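Local coordinates for manganese-dependent ADP-ribose/CDP-alcohol diphosphatase (Danio rerio, PDB 2NXF), which probably hydrolyses ADP-ribose and CDP-alcohols such as CDP-choline at a dinuclear metal centre, at residues A[93-99]-A[146-150]; A[267-271]-A[313-317]; A[44-48]-A[82-87]; A[170-175]-A[191-196]; A[72-76]-A[100-104]. All coordinates share one frame. Where two conformers were deposited one is given. Residues are numbered along the deposited sequence.

Contact 1: residues A[93-99]-A[146-150]; sequences VWGNHEF and LLDAY. With ZN (zinc ion), chain C; PO4 (phosphate ion), chain F.
Segment 93-99 carries the GNHE signature of calcineurin-like phosphoesterases and lies against loop 146-150, with CA pairs V93-L146 at 6.7 Å, W94-D148 at 6.8 Å and G95-Y150 at 7.3 Å. V93 is extended (chi1 t), its CG2 meeting L146 CD2 at 3.8 Å. At W94 water replaces direct backbone pairing: one water accepts from W94 N (2.9 Å) and donates to L147 O (2.9 Å), and another bridges W94 O (2.6 Å) and D148 OD1 (2.7 Å). G95 is the N-cap of helix 96-101, and its N donates to E98 OE1 at 2.8 Å. N96 (chi1 p) binds one zinc through OD1 at 2.1 Å and donates from ND2 to phosphate O4 at 2.7 Å; its CA lies over a face of the Y150 ring, whose OH is held by F197 O. H97 NE2 donates to phosphate O2 at 2.8 Å. F99 (m) sets CE2 3.4 Å from Y150 CB, ring planes 48° apart. D148 OD1 forms an Asx turn with Y150 N (3.3 Å); its OD2 is hydrogen-bonded to Y132 N and salt-bridged to R104. V93 and L146 pack on F226 of strand 222-227, W94 and F99 meet helix 104-108, and L147 faces helix 203-219.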
# COMPACT_ATOMS: atom_id res chain seq x y z
N VAL A 93 0.44 -5.46 2.84
CA VAL A 93 1.35 -4.33 2.77
C VAL A 93 1.26 -3.58 4.09
O VAL A 93 0.16 -3.39 4.61
CB VAL A 93 0.94 -3.41 1.57
CG1 VAL A 93 1.78 -2.13 1.54
CG2 VAL A 93 1.09 -4.16 0.27
N TRP A 94 2.39 -3.16 4.65
CA TRP A 94 2.37 -2.37 5.90
C TRP A 94 2.35 -0.87 5.61
O TRP A 94 3.21 -0.35 4.88
CB TRP A 94 3.52 -2.71 6.85
CG TRP A 94 3.58 -4.14 7.26
CD1 TRP A 94 2.61 -5.10 7.08
CD2 TRP A 94 4.65 -4.78 7.96
NE1 TRP A 94 3.05 -6.30 7.60
CE2 TRP A 94 4.30 -6.14 8.13
CE3 TRP A 94 5.89 -4.33 8.42
CZ2 TRP A 94 5.14 -7.07 8.76
CZ3 TRP A 94 6.74 -5.25 9.05
CH2 TRP A 94 6.36 -6.61 9.22
N GLY A 95 1.33 -0.20 6.15
CA GLY A 95 1.22 1.26 6.04
C GLY A 95 1.37 1.97 7.38
O GLY A 95 1.68 1.37 8.42
N ASN A 96 1.16 3.29 7.36
CA ASN A 96 1.35 4.07 8.59
C ASN A 96 0.54 3.60 9.79
O ASN A 96 1.06 3.57 10.89
CB ASN A 96 1.25 5.60 8.38
CG ASN A 96 -0.02 6.03 7.66
OD1 ASN A 96 -0.38 5.46 6.63
ND2 ASN A 96 -0.69 7.04 8.21
N HIS A 97 -0.71 3.18 9.57
CA HIS A 97 -1.55 2.74 10.69
C HIS A 97 -1.11 1.43 11.32
O HIS A 97 -1.29 1.21 12.52
CB HIS A 97 -3.03 2.77 10.30
CG HIS A 97 -3.57 4.16 10.24
ND1 HIS A 97 -4.27 4.72 11.28
CD2 HIS A 97 -3.43 5.13 9.30
CE1 HIS A 97 -4.59 5.97 10.97
NE2 HIS A 97 -4.08 6.24 9.78
N GLU A 98 -0.50 0.55 10.52
CA GLU A 98 0.16 -0.62 11.12
C GLU A 98 1.21 -0.18 12.12
O GLU A 98 1.26 -0.72 13.24
CB GLU A 98 0.81 -1.51 10.05
CG GLU A 98 -0.16 -2.49 9.38
CD GLU A 98 -1.12 -1.83 8.39
OE1 GLU A 98 -0.77 -0.77 7.84
OE2 GLU A 98 -2.21 -2.39 8.16
N PHE A 99 2.05 0.78 11.73
CA PHE A 99 3.11 1.25 12.65
C PHE A 99 2.62 2.04 13.86
O PHE A 99 3.28 2.07 14.91
CB PHE A 99 4.20 2.00 11.88
CG PHE A 99 4.88 1.16 10.85
CD1 PHE A 99 5.76 0.14 11.21
CD2 PHE A 99 4.61 1.36 9.50
CE1 PHE A 99 6.38 -0.66 10.21
CE2 PHE A 99 5.22 0.57 8.51
CZ PHE A 99 6.10 -0.44 8.87
N LEU A 146 6.27 -6.56 -3.20
CA LEU A 146 5.67 -5.75 -2.15
C LEU A 146 6.78 -4.96 -1.52
O LEU A 146 7.80 -5.55 -1.11
CB LEU A 146 5.01 -6.63 -1.06
CG LEU A 146 3.53 -6.96 -1.24
CD1 LEU A 146 3.38 -7.98 -2.36
CD2 LEU A 146 2.92 -7.49 0.08
N LEU A 147 6.59 -3.64 -1.45
CA LEU A 147 7.60 -2.73 -0.92
C LEU A 147 7.22 -2.21 0.46
O LEU A 147 6.03 -2.25 0.85
CB LEU A 147 7.77 -1.52 -1.86
CG LEU A 147 8.20 -1.81 -3.31
CD1 LEU A 147 8.35 -0.48 -4.06
CD2 LEU A 147 9.49 -2.63 -3.33
N ASP A 148 8.26 -1.74 1.18
CA ASP A 148 8.16 -1.22 2.53
C ASP A 148 8.39 0.31 2.46
O ASP A 148 9.53 0.80 2.50
CB ASP A 148 9.27 -1.90 3.37
CG ASP A 148 9.24 -1.50 4.85
OD1 ASP A 148 8.44 -0.63 5.28
OD2 ASP A 148 10.04 -2.10 5.59
N ALA A 149 7.29 1.05 2.36
CA ALA A 149 7.37 2.50 2.18
C ALA A 149 7.71 3.25 3.48
O ALA A 149 7.86 4.49 3.44
CB ALA A 149 6.06 3.04 1.59
N TYR A 150 7.82 2.52 4.59
CA TYR A 150 8.25 3.08 5.89
C TYR A 150 9.61 2.56 6.35
O TYR A 150 9.98 2.66 7.51
CB TYR A 150 7.16 2.89 6.97
CG TYR A 150 5.94 3.68 6.58
CD1 TYR A 150 5.76 5.01 7.02
CD2 TYR A 150 5.00 3.15 5.67
CE1 TYR A 150 4.66 5.75 6.62
CE2 TYR A 150 3.90 3.89 5.27
CZ TYR A 150 3.74 5.19 5.73
OH TYR A 150 2.66 5.96 5.34
ZN ZN C . -1.92 5.51 5.14
P PO4 F . -4.17 7.95 6.79
O1 PO4 F . -4.47 9.00 5.75
O2 PO4 F . -4.34 8.55 8.17
O3 PO4 F . -5.17 6.81 6.75
O4 PO4 F . -2.80 7.38 6.60
O HOH W 1 4.59 -0.17 2.04
O HOH W 2 4.88 -3.55 3.14
O HOH W 3 5.84 -0.22 4.94
O HOH W 4 -3.72 6.38 4.37

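Contact 2: residues A[267-271]-A[313-317]; sequences HDGGR and RVEDL. With ZN (zinc ion), chain B.
H267 belongs to the GHxH motif of the metallophosphoesterase fold, and the segment that follows it, leading into edge strand 270-273, is joined by two arginines to the connection 313-317 between strands 305-312 and 317-320. The two segments run 23° apart end to end and are well separated: R271 and L317, the nearest pair, have CA atoms 9.3 Å apart. H267 NE2 binds a zinc at 2.2 Å, in a site completed by D13, Q15, D60, a water and an oxygen of the bound phosphate, while its ND1 is hydrogen-bonded to E288. Its carbonyl serves the other segment: R313 (chi1 m, chi2 t, chi3 p) donates from NH2 to H267 O at 3.0 Å. The same NH2 donates to a water (3.1 Å), which in turn donates to D268 O (2.7 Å); R313 NH1 is taken by T289. The D268 carboxylate pairs with R29. After D268, G269 turns at phi 74°, psi 172°, and the chain becomes extended through G270 to R271. R271, with chi1 p, chi2 t and chi3 p, stretches across the gap to donate to carbonyls of the loop. Its NH1 donates to E315 O at 3.2 Å and weakly to D316 O at 3.0 Å. The D316 carboxylate is used elsewhere, by K309 and G310 N. R271 NH2 donates to E315 O at 2.9 Å, and L317 CD2 rests over one face of the guanidinium.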
# COMPACT_ATOMS: atom_id res chain seq x y z
N HIS A 267 -6.78 8.23 0.22
CA HIS A 267 -8.11 7.58 0.23
C HIS A 267 -9.00 8.05 -0.91
O HIS A 267 -9.98 7.39 -1.23
CB HIS A 267 -8.83 7.84 1.56
CG HIS A 267 -8.08 7.34 2.76
ND1 HIS A 267 -8.26 7.88 4.01
CD2 HIS A 267 -7.16 6.36 2.89
CE1 HIS A 267 -7.47 7.25 4.87
NE2 HIS A 267 -6.79 6.32 4.22
N ASP A 268 -8.68 9.20 -1.51
CA ASP A 268 -9.42 9.72 -2.67
C ASP A 268 -9.12 8.93 -3.94
O ASP A 268 -9.90 9.01 -4.91
CB ASP A 268 -9.04 11.18 -2.92
CG ASP A 268 -9.74 12.15 -1.98
OD1 ASP A 268 -10.57 11.73 -1.13
OD2 ASP A 268 -9.49 13.37 -2.12
N GLY A 269 -8.00 8.20 -3.95
CA GLY A 269 -7.57 7.44 -5.13
C GLY A 269 -7.01 8.32 -6.25
O GLY A 269 -7.09 9.56 -6.20
N GLY A 270 -6.45 7.68 -7.26
CA GLY A 270 -5.91 8.39 -8.41
C GLY A 270 -5.35 7.35 -9.36
O GLY A 270 -5.21 6.18 -9.00
N ARG A 271 -5.04 7.78 -10.58
CA ARG A 271 -4.45 6.87 -11.57
C ARG A 271 -3.88 7.68 -12.71
O ARG A 271 -4.41 8.74 -13.06
CB ARG A 271 -5.50 5.90 -12.11
CG ARG A 271 -6.76 6.59 -12.69
CD ARG A 271 -7.83 5.58 -13.04
NE ARG A 271 -8.26 4.80 -11.88
CZ ARG A 271 -9.12 3.79 -11.95
NH1 ARG A 271 -9.61 3.44 -13.14
NH2 ARG A 271 -9.47 3.13 -10.84
N ARG A 313 -16.56 3.25 -5.57
CA ARG A 313 -15.66 4.39 -5.82
C ARG A 313 -14.49 4.05 -6.75
O ARG A 313 -13.83 4.96 -7.26
CB ARG A 313 -15.14 4.96 -4.50
CG ARG A 313 -16.27 5.45 -3.61
CD ARG A 313 -15.75 6.00 -2.30
NE ARG A 313 -14.71 7.00 -2.50
CZ ARG A 313 -13.55 7.05 -1.86
NH1 ARG A 313 -13.22 6.17 -0.91
NH2 ARG A 313 -12.71 8.02 -2.16
N VAL A 314 -14.22 2.75 -6.93
CA VAL A 314 -13.08 2.32 -7.77
C VAL A 314 -13.55 2.07 -9.21
O VAL A 314 -14.40 1.20 -9.46
CB VAL A 314 -12.44 1.03 -7.26
CG1 VAL A 314 -11.25 0.63 -8.18
CG2 VAL A 314 -12.00 1.17 -5.80
N GLU A 315 -13.03 2.84 -10.17
CA GLU A 315 -13.43 2.64 -11.57
C GLU A 315 -12.63 1.52 -12.21
O GLU A 315 -11.48 1.27 -11.82
CB GLU A 315 -13.23 3.92 -12.39
CG GLU A 315 -14.34 4.98 -12.21
CD GLU A 315 -15.66 4.60 -12.89
OE1 GLU A 315 -15.75 4.59 -14.15
OE2 GLU A 315 -16.63 4.34 -12.13
N ASP A 316 -13.22 0.84 -13.20
CA ASP A 316 -12.49 -0.20 -13.94
C ASP A 316 -11.28 0.43 -14.65
O ASP A 316 -11.26 1.63 -14.93
CB ASP A 316 -13.35 -0.82 -15.05
CG ASP A 316 -14.52 -1.65 -14.54
OD1 ASP A 316 -14.67 -1.86 -13.32
OD2 ASP A 316 -15.32 -2.09 -15.41
N LEU A 317 -10.33 -0.42 -15.02
CA LEU A 317 -9.16 0.01 -15.77
C LEU A 317 -8.64 -1.17 -16.55
O LEU A 317 -8.64 -2.30 -16.05
CB LEU A 317 -8.09 0.49 -14.78
CG LEU A 317 -6.84 1.22 -15.25
CD1 LEU A 317 -7.13 2.35 -16.22
CD2 LEU A 317 -6.16 1.75 -14.00
ZN ZN B . -5.21 5.16 5.31
O HOH W 5 -12.41 10.02 -4.46
O HOH W 4 -3.72 6.38 4.37

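Contact 3: residues A[44-48]-A[82-87]; sequences VLQWR and ELDACS. With EOH (ethanol), chain G.
V44 (chi1 t) pushes its two methyls into the last turn of helix 72-84 and beyond: CG2 lies 3.6 Å from E82 O and 4.3 Å from L83 CD2, CG1 3.8 Å from C86 CB and 4.1 Å from A85 CB. The closest CA pair, V44-C86, is 5.7 Å apart. One turn on, W47 (m) sets CB 3.8 Å from C86 SG and ring atom CZ3 4.4 Å from L83 CD2, while its NE1 is bonded to A297 O of the underlying sheet. Helices 35-49 and 72-84 are the connections of two successive beta-alpha-beta units, linking parallel strands 6-11, 54-57 and 89-92, making the two neighbours in one layer. The chain leaves the second helix through a type I turn, D84 to S87, with S87 N bonded to D84 O at 3.2 Å. R48 lies along this turn, CG 3.9 Å from C86 CA and NH1 weakly hydrogen-bonded to A85 O at 2.8 Å; the hydroxyl of an ethanol, probably from crystallisation, donates to C86 O (O to O 2.6 Å).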
# COMPACT_ATOMS: atom_id res chain seq x y z
N VAL A 44 -14.91 -9.87 0.36
CA VAL A 44 -14.53 -11.28 0.54
C VAL A 44 -15.55 -12.23 -0.07
O VAL A 44 -15.20 -13.17 -0.80
CB VAL A 44 -14.24 -11.61 2.03
CG1 VAL A 44 -14.18 -13.15 2.28
CG2 VAL A 44 -12.97 -10.95 2.45
N LEU A 45 -16.84 -11.97 0.19
CA LEU A 45 -17.91 -12.73 -0.44
C LEU A 45 -17.78 -12.73 -1.98
O LEU A 45 -17.88 -13.78 -2.62
CB LEU A 45 -19.26 -12.16 -0.01
CG LEU A 45 -20.54 -12.85 -0.48
CD1 LEU A 45 -20.48 -14.34 -0.20
CD2 LEU A 45 -21.73 -12.22 0.26
N GLN A 46 -17.54 -11.55 -2.55
CA GLN A 46 -17.40 -11.41 -4.00
C GLN A 46 -16.15 -12.14 -4.53
O GLN A 46 -16.24 -12.87 -5.53
CB GLN A 46 -17.43 -9.94 -4.44
CG GLN A 46 -18.77 -9.26 -4.10
CD GLN A 46 -19.02 -7.96 -4.88
OE1 GLN A 46 -18.79 -7.89 -6.10
NE2 GLN A 46 -19.53 -6.94 -4.17
N TRP A 47 -15.03 -12.02 -3.84
CA TRP A 47 -13.78 -12.68 -4.24
C TRP A 47 -13.92 -14.20 -4.18
O TRP A 47 -13.33 -14.91 -4.99
CB TRP A 47 -12.62 -12.25 -3.35
CG TRP A 47 -12.19 -10.83 -3.56
CD1 TRP A 47 -12.24 -10.11 -4.72
CD2 TRP A 47 -11.62 -9.97 -2.56
NE1 TRP A 47 -11.73 -8.83 -4.50
CE2 TRP A 47 -11.35 -8.73 -3.19
CE3 TRP A 47 -11.34 -10.11 -1.19
CZ2 TRP A 47 -10.77 -7.65 -2.49
CZ3 TRP A 47 -10.75 -9.03 -0.50
CH2 TRP A 47 -10.49 -7.82 -1.15
N ARG A 48 -14.69 -14.69 -3.21
CA ARG A 48 -14.97 -16.12 -3.12
C ARG A 48 -15.72 -16.61 -4.34
O ARG A 48 -15.36 -17.64 -4.93
CB ARG A 48 -15.75 -16.45 -1.84
CG ARG A 48 -14.91 -16.39 -0.57
CD ARG A 48 -15.74 -16.66 0.69
NE ARG A 48 -16.44 -17.95 0.66
CZ ARG A 48 -15.86 -19.14 0.81
NH1 ARG A 48 -14.55 -19.25 0.99
NH2 ARG A 48 -16.60 -20.24 0.78
N GLU A 82 -12.36 -11.82 8.97
CA GLU A 82 -13.06 -11.56 7.70
C GLU A 82 -12.24 -12.05 6.51
O GLU A 82 -12.79 -12.69 5.61
CB GLU A 82 -13.42 -10.08 7.51
CG GLU A 82 -14.33 -9.52 8.62
CD GLU A 82 -15.70 -10.17 8.67
OE1 GLU A 82 -16.15 -10.75 7.65
OE2 GLU A 82 -16.34 -10.11 9.75
N LEU A 83 -10.94 -11.77 6.53
CA LEU A 83 -10.07 -12.19 5.42
C LEU A 83 -9.86 -13.70 5.35
O LEU A 83 -9.78 -14.27 4.26
CB LEU A 83 -8.72 -11.46 5.48
CG LEU A 83 -8.77 -10.04 4.95
CD1 LEU A 83 -7.51 -9.30 5.36
CD2 LEU A 83 -8.93 -9.97 3.42
N ASP A 84 -9.80 -14.36 6.51
CA ASP A 84 -9.61 -15.82 6.53
C ASP A 84 -10.74 -16.58 5.84
O ASP A 84 -10.52 -17.69 5.32
CB ASP A 84 -9.46 -16.32 7.97
CG ASP A 84 -8.10 -16.01 8.56
OD1 ASP A 84 -7.16 -15.67 7.81
OD2 ASP A 84 -7.97 -16.09 9.79
N ALA A 85 -11.93 -16.00 5.84
CA ALA A 85 -13.11 -16.59 5.20
C ALA A 85 -12.94 -16.74 3.68
O ALA A 85 -13.67 -17.51 3.06
CB ALA A 85 -14.35 -15.75 5.51
N CYS A 86 -11.98 -16.01 3.10
CA CYS A 86 -11.73 -16.08 1.65
C CYS A 86 -11.03 -17.37 1.23
O CYS A 86 -11.08 -17.76 0.06
CB CYS A 86 -10.94 -14.87 1.17
SG CYS A 86 -11.28 -14.40 -0.55
N SER A 87 -10.35 -18.02 2.18
CA SER A 87 -9.67 -19.31 1.95
C SER A 87 -8.54 -19.31 0.92
O SER A 87 -8.23 -20.35 0.33
CB SER A 87 -10.69 -20.41 1.61
OG SER A 87 -11.73 -20.47 2.58
C1 EOH G . -11.26 -17.98 -3.21
C2 EOH G . -10.76 -18.97 -4.27
O EOH G . -12.02 -18.64 -2.21

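Contact 4: residues A[170-175]-A[191-196]; sequences ILTQHN and EQRFVK
F194 is the residue most deeply engaged here, its ring laid flat against that of H174 in a face-to-face stack: centroids 3.6 Å apart, planes at 5°. Both side chains are chi1 m and have CA-to-CB bonds directed at the other segment. H174 CB adds a CH-pi contact 3.8 Å from the F194 ring centroid, and I170 CG2 approaches F194 CE1 at 4.1 Å. F194 is the centre of an inverse gamma turn (phi -84°, psi 76°) that follows the 3-10 turn 191-193. Its carbonyl faces the end of helix 162-174, where N175, the first non-helical residue, donates from ND2 to F194 O at 2.9 Å. L171 (chi1 t, chi2 p), whose CA is 5.8 Å from that of F194, places CD1 3.5 Å from F194 O and CD2 4.0 Å from K196 CA. The contact thus folds the loop before helix 203-219 back over the C-terminal turns of helix 162-174, with W243 meeting the F194 ring as well. H174 ND1 donates to E191 OE1 at 2.9 Å, and a water donates to both H174 O (2.7 Å) and E191 OE1 (2.5 Å). A zinc ion, distinct from the active-site pair, comes within about 2 Å of the H174 side chain at nearest atoms. With ND1 protonated toward the carboxylate, the metal is probably held by NE2, the glutamate orienting and polarising the imidazole.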
# COMPACT_ATOMS: atom_id res chain seq x y z
N ILE A 170 16.21 13.60 7.53
CA ILE A 170 15.56 13.88 6.24
C ILE A 170 14.25 14.64 6.46
O ILE A 170 14.03 15.70 5.87
CB ILE A 170 15.25 12.57 5.45
CG1 ILE A 170 16.53 11.83 5.05
CG2 ILE A 170 14.31 12.87 4.22
CD1 ILE A 170 16.23 10.37 4.55
N LEU A 171 13.40 14.12 7.34
CA LEU A 171 12.11 14.74 7.61
C LEU A 171 12.25 16.18 8.13
O LEU A 171 11.56 17.09 7.65
CB LEU A 171 11.31 13.92 8.63
CG LEU A 171 9.96 14.46 9.11
CD1 LEU A 171 9.04 14.76 7.92
CD2 LEU A 171 9.32 13.43 10.06
N THR A 172 13.12 16.38 9.12
CA THR A 172 13.23 17.70 9.75
C THR A 172 14.05 18.69 8.92
O THR A 172 13.98 19.91 9.13
CB THR A 172 13.72 17.63 11.21
OG1 THR A 172 15.02 17.03 11.27
CG2 THR A 172 12.72 16.82 12.07
N GLN A 173 14.83 18.19 7.96
CA GLN A 173 15.47 19.08 6.98
C GLN A 173 14.42 19.75 6.09
O GLN A 173 14.60 20.89 5.65
CB GLN A 173 16.49 18.32 6.12
CG GLN A 173 17.36 19.21 5.21
CD GLN A 173 18.04 20.36 5.94
OE1 GLN A 173 18.49 20.22 7.09
NE2 GLN A 173 18.14 21.51 5.27
N HIS A 174 13.32 19.05 5.84
CA HIS A 174 12.27 19.56 4.97
C HIS A 174 11.09 20.16 5.73
O HIS A 174 10.37 21.02 5.19
CB HIS A 174 11.77 18.44 4.06
CG HIS A 174 12.77 18.01 3.03
ND1 HIS A 174 12.90 18.64 1.81
CD2 HIS A 174 13.69 17.02 3.05
CE1 HIS A 174 13.86 18.06 1.12
NE2 HIS A 174 14.36 17.07 1.84
N ASN A 175 10.89 19.72 6.97
CA ASN A 175 9.74 20.12 7.77
C ASN A 175 10.17 20.63 9.14
O ASN A 175 10.66 19.88 9.97
CB ASN A 175 8.77 18.94 7.90
CG ASN A 175 7.43 19.33 8.52
OD1 ASN A 175 7.29 20.41 9.12
ND2 ASN A 175 6.44 18.45 8.38
N GLU A 191 6.61 19.45 -1.86
CA GLU A 191 7.25 19.43 -0.53
C GLU A 191 6.27 19.11 0.59
O GLU A 191 6.69 18.82 1.71
CB GLU A 191 7.95 20.77 -0.22
CG GLU A 191 9.27 21.00 -0.96
CD GLU A 191 10.42 20.14 -0.45
OE1 GLU A 191 10.77 20.23 0.75
OE2 GLU A 191 10.99 19.39 -1.26
N GLN A 192 4.96 19.16 0.29
CA GLN A 192 3.93 18.72 1.25
C GLN A 192 4.16 17.30 1.76
O GLN A 192 3.74 16.96 2.87
CB GLN A 192 2.55 18.76 0.60
CG GLN A 192 2.05 20.14 0.23
CD GLN A 192 0.65 20.05 -0.36
OE1 GLN A 192 -0.32 19.83 0.37
NE2 GLN A 192 0.55 20.20 -1.68
N ARG A 193 4.83 16.48 0.96
CA ARG A 193 5.01 15.05 1.28
C ARG A 193 5.89 14.80 2.50
O ARG A 193 5.89 13.70 3.04
CB ARG A 193 5.57 14.29 0.07
CG ARG A 193 7.05 14.55 -0.22
CD ARG A 193 7.43 13.90 -1.57
NE ARG A 193 8.86 13.99 -1.86
CZ ARG A 193 9.47 15.05 -2.39
NH1 ARG A 193 8.80 16.18 -2.65
NH2 ARG A 193 10.78 15.00 -2.64
N PHE A 194 6.66 15.82 2.91
CA PHE A 194 7.58 15.64 4.04
C PHE A 194 6.86 15.83 5.37
O PHE A 194 7.01 16.86 6.05
CB PHE A 194 8.80 16.56 3.89
CG PHE A 194 9.74 16.11 2.79
CD1 PHE A 194 10.51 14.96 2.96
CD2 PHE A 194 9.81 16.80 1.59
CE1 PHE A 194 11.36 14.52 1.95
CE2 PHE A 194 10.66 16.37 0.57
CZ PHE A 194 11.44 15.23 0.75
N VAL A 195 6.11 14.79 5.72
CA VAL A 195 5.32 14.70 6.94
C VAL A 195 5.58 13.34 7.58
O VAL A 195 5.99 12.40 6.90
CB VAL A 195 3.79 14.86 6.67
CG1 VAL A 195 3.47 16.30 6.30
CG2 VAL A 195 3.31 13.90 5.58
N LYS A 196 5.31 13.27 8.88
CA LYS A 196 5.59 12.12 9.74
C LYS A 196 4.77 10.88 9.34
O LYS A 196 5.18 9.74 9.60
CB LYS A 196 5.27 12.53 11.19
CG LYS A 196 5.64 11.55 12.26
CD LYS A 196 5.27 12.15 13.62
CE LYS A 196 5.18 11.07 14.68
NZ LYS A 196 4.99 11.65 16.06
O HOH W 6 10.19 21.81 2.60

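Contact 5: residues A[72-76]-A[100-104]; sequences SDRAL and YNFSR
In this calcineurin-like phosphoesterase, helix 96-101, whose first turn carries most of the GNHE signature, ends against the start of helix 72-84, the connection between parallel strands 54-57 and 89-92. The CA atoms of S72 and N101, the nearest pair, are 6.1 Å apart. N101 (chi1 m) points its side chain at the facing helix, and its OD1 accepts from S72 OG at 2.7 Å; its ND2 is bonded to H97 O and D63 O, so both ends of the amide are used. A water donates to S72 OG at 2.7 Å and to N101 O at 3.0 Å, forming a second link. F102 leaves the helix in an extended conformation (phi -136°, psi 148°), and with chi1 m its ring swings along the other helix: CE1 lies 3.7 Å from S72 CB and 3.6 Å from D73 OD1, which sits at the ring edge, while CZ is 4.1 Å from L76 CD2. I62 also touches the F102 side chain. S103 then occupies the N-cap position of helix 104-108, and R104 reaches away to a salt bridge with D148. S72 is in its m rotamer, L76 is t at chi1, and L76 N donates to S72 O at 3.0 Å.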
# COMPACT_ATOMS: atom_id res chain seq x y z
N SER A 72 -5.78 -2.77 19.87
CA SER A 72 -5.07 -3.14 18.63
C SER A 72 -5.21 -4.64 18.28
O SER A 72 -5.50 -4.99 17.14
CB SER A 72 -3.59 -2.76 18.73
OG SER A 72 -3.43 -1.36 18.93
N ASP A 73 -4.99 -5.51 19.26
CA ASP A 73 -5.04 -6.95 18.97
C ASP A 73 -6.45 -7.41 18.58
O ASP A 73 -6.61 -8.20 17.64
CB ASP A 73 -4.55 -7.76 20.17
CG ASP A 73 -3.05 -7.59 20.44
OD1 ASP A 73 -2.30 -7.03 19.61
OD2 ASP A 73 -2.62 -8.07 21.51
N ARG A 74 -7.47 -6.94 19.30
CA ARG A 74 -8.84 -7.38 18.97
C ARG A 74 -9.30 -6.82 17.63
O ARG A 74 -10.01 -7.51 16.89
CB ARG A 74 -9.84 -7.10 20.08
CG ARG A 74 -10.21 -5.67 20.32
CD ARG A 74 -11.54 -5.57 21.08
NE ARG A 74 -11.64 -6.52 22.21
CZ ARG A 74 -12.78 -6.83 22.83
NH1 ARG A 74 -13.93 -6.29 22.44
NH2 ARG A 74 -12.77 -7.70 23.84
N ALA A 75 -8.88 -5.60 17.30
CA ALA A 75 -9.20 -5.02 16.00
C ALA A 75 -8.56 -5.83 14.88
O ALA A 75 -9.20 -6.15 13.86
CB ALA A 75 -8.76 -3.54 15.91
N LEU A 76 -7.30 -6.19 15.06
CA LEU A 76 -6.62 -6.99 14.03
C LEU A 76 -7.33 -8.34 13.89
O LEU A 76 -7.57 -8.82 12.78
CB LEU A 76 -5.14 -7.18 14.37
CG LEU A 76 -4.37 -8.01 13.34
CD1 LEU A 76 -4.41 -7.35 11.95
CD2 LEU A 76 -2.93 -8.25 13.83
N TYR A 100 1.46 2.69 13.73
CA TYR A 100 0.86 3.37 14.87
C TYR A 100 0.45 2.33 15.92
O TYR A 100 0.53 2.59 17.11
CB TYR A 100 -0.39 4.16 14.47
CG TYR A 100 -0.17 5.29 13.49
CD1 TYR A 100 1.06 5.95 13.41
CD2 TYR A 100 -1.20 5.72 12.66
CE1 TYR A 100 1.27 6.99 12.50
CE2 TYR A 100 -1.02 6.75 11.74
CZ TYR A 100 0.22 7.38 11.65
OH TYR A 100 0.40 8.37 10.72
N ASN A 101 -0.02 1.17 15.45
CA ASN A 101 -0.48 0.11 16.36
C ASN A 101 0.61 -0.82 16.88
O ASN A 101 0.52 -1.26 18.02
CB ASN A 101 -1.54 -0.76 15.66
CG ASN A 101 -2.90 -0.09 15.61
OD1 ASN A 101 -3.61 -0.06 16.61
ND2 ASN A 101 -3.25 0.48 14.45
N PHE A 102 1.58 -1.15 16.03
CA PHE A 102 2.54 -2.23 16.33
C PHE A 102 3.96 -1.84 15.98
O PHE A 102 4.21 -1.11 15.01
CB PHE A 102 2.19 -3.49 15.52
CG PHE A 102 0.76 -3.96 15.68
CD1 PHE A 102 0.31 -4.44 16.90
CD2 PHE A 102 -0.11 -3.93 14.58
CE1 PHE A 102 -1.04 -4.88 17.05
CE2 PHE A 102 -1.44 -4.36 14.71
CZ PHE A 102 -1.90 -4.85 15.94
N SER A 103 4.91 -2.38 16.74
CA SER A 103 6.33 -2.29 16.41
C SER A 103 6.64 -3.25 15.26
O SER A 103 5.82 -4.12 14.94
CB SER A 103 7.16 -2.68 17.63
OG SER A 103 6.99 -4.07 17.91
N ARG A 104 7.81 -3.11 14.63
CA ARG A 104 8.21 -4.07 13.58
C ARG A 104 8.33 -5.51 14.08
O ARG A 104 7.84 -6.42 13.42
CB ARG A 104 9.51 -3.66 12.85
CG ARG A 104 9.27 -2.82 11.64
CD ARG A 104 10.55 -2.21 11.11
NE ARG A 104 10.19 -1.17 10.15
CZ ARG A 104 9.93 -1.38 8.87
NH1 ARG A 104 9.63 -0.35 8.08
NH2 ARG A 104 9.99 -2.60 8.34
O HOH W 7 -1.19 -1.44 20.50

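Contacts 1 and 2 supply opposite halves of the dinuclear site: N96 holds one zinc and H267 the other, and a water, 2.1 Å from each metal, belongs to both contacts, although their centres lie 20 Å apart. Contact 5 extends contact 1 along helix 96-101, and R104 NH2 forms a salt bridge with D148 OD2 at 2.8 Å. Helix 72-84 then carries the same layer to contact 3, centred 22 Å from contact 5. Contact 4 lies across the molecule, its centre 39 Å from that of contact 3, with a zinc of its own; even so, the V195 side chain comes within about 6 Å of that of active-site ligand H265.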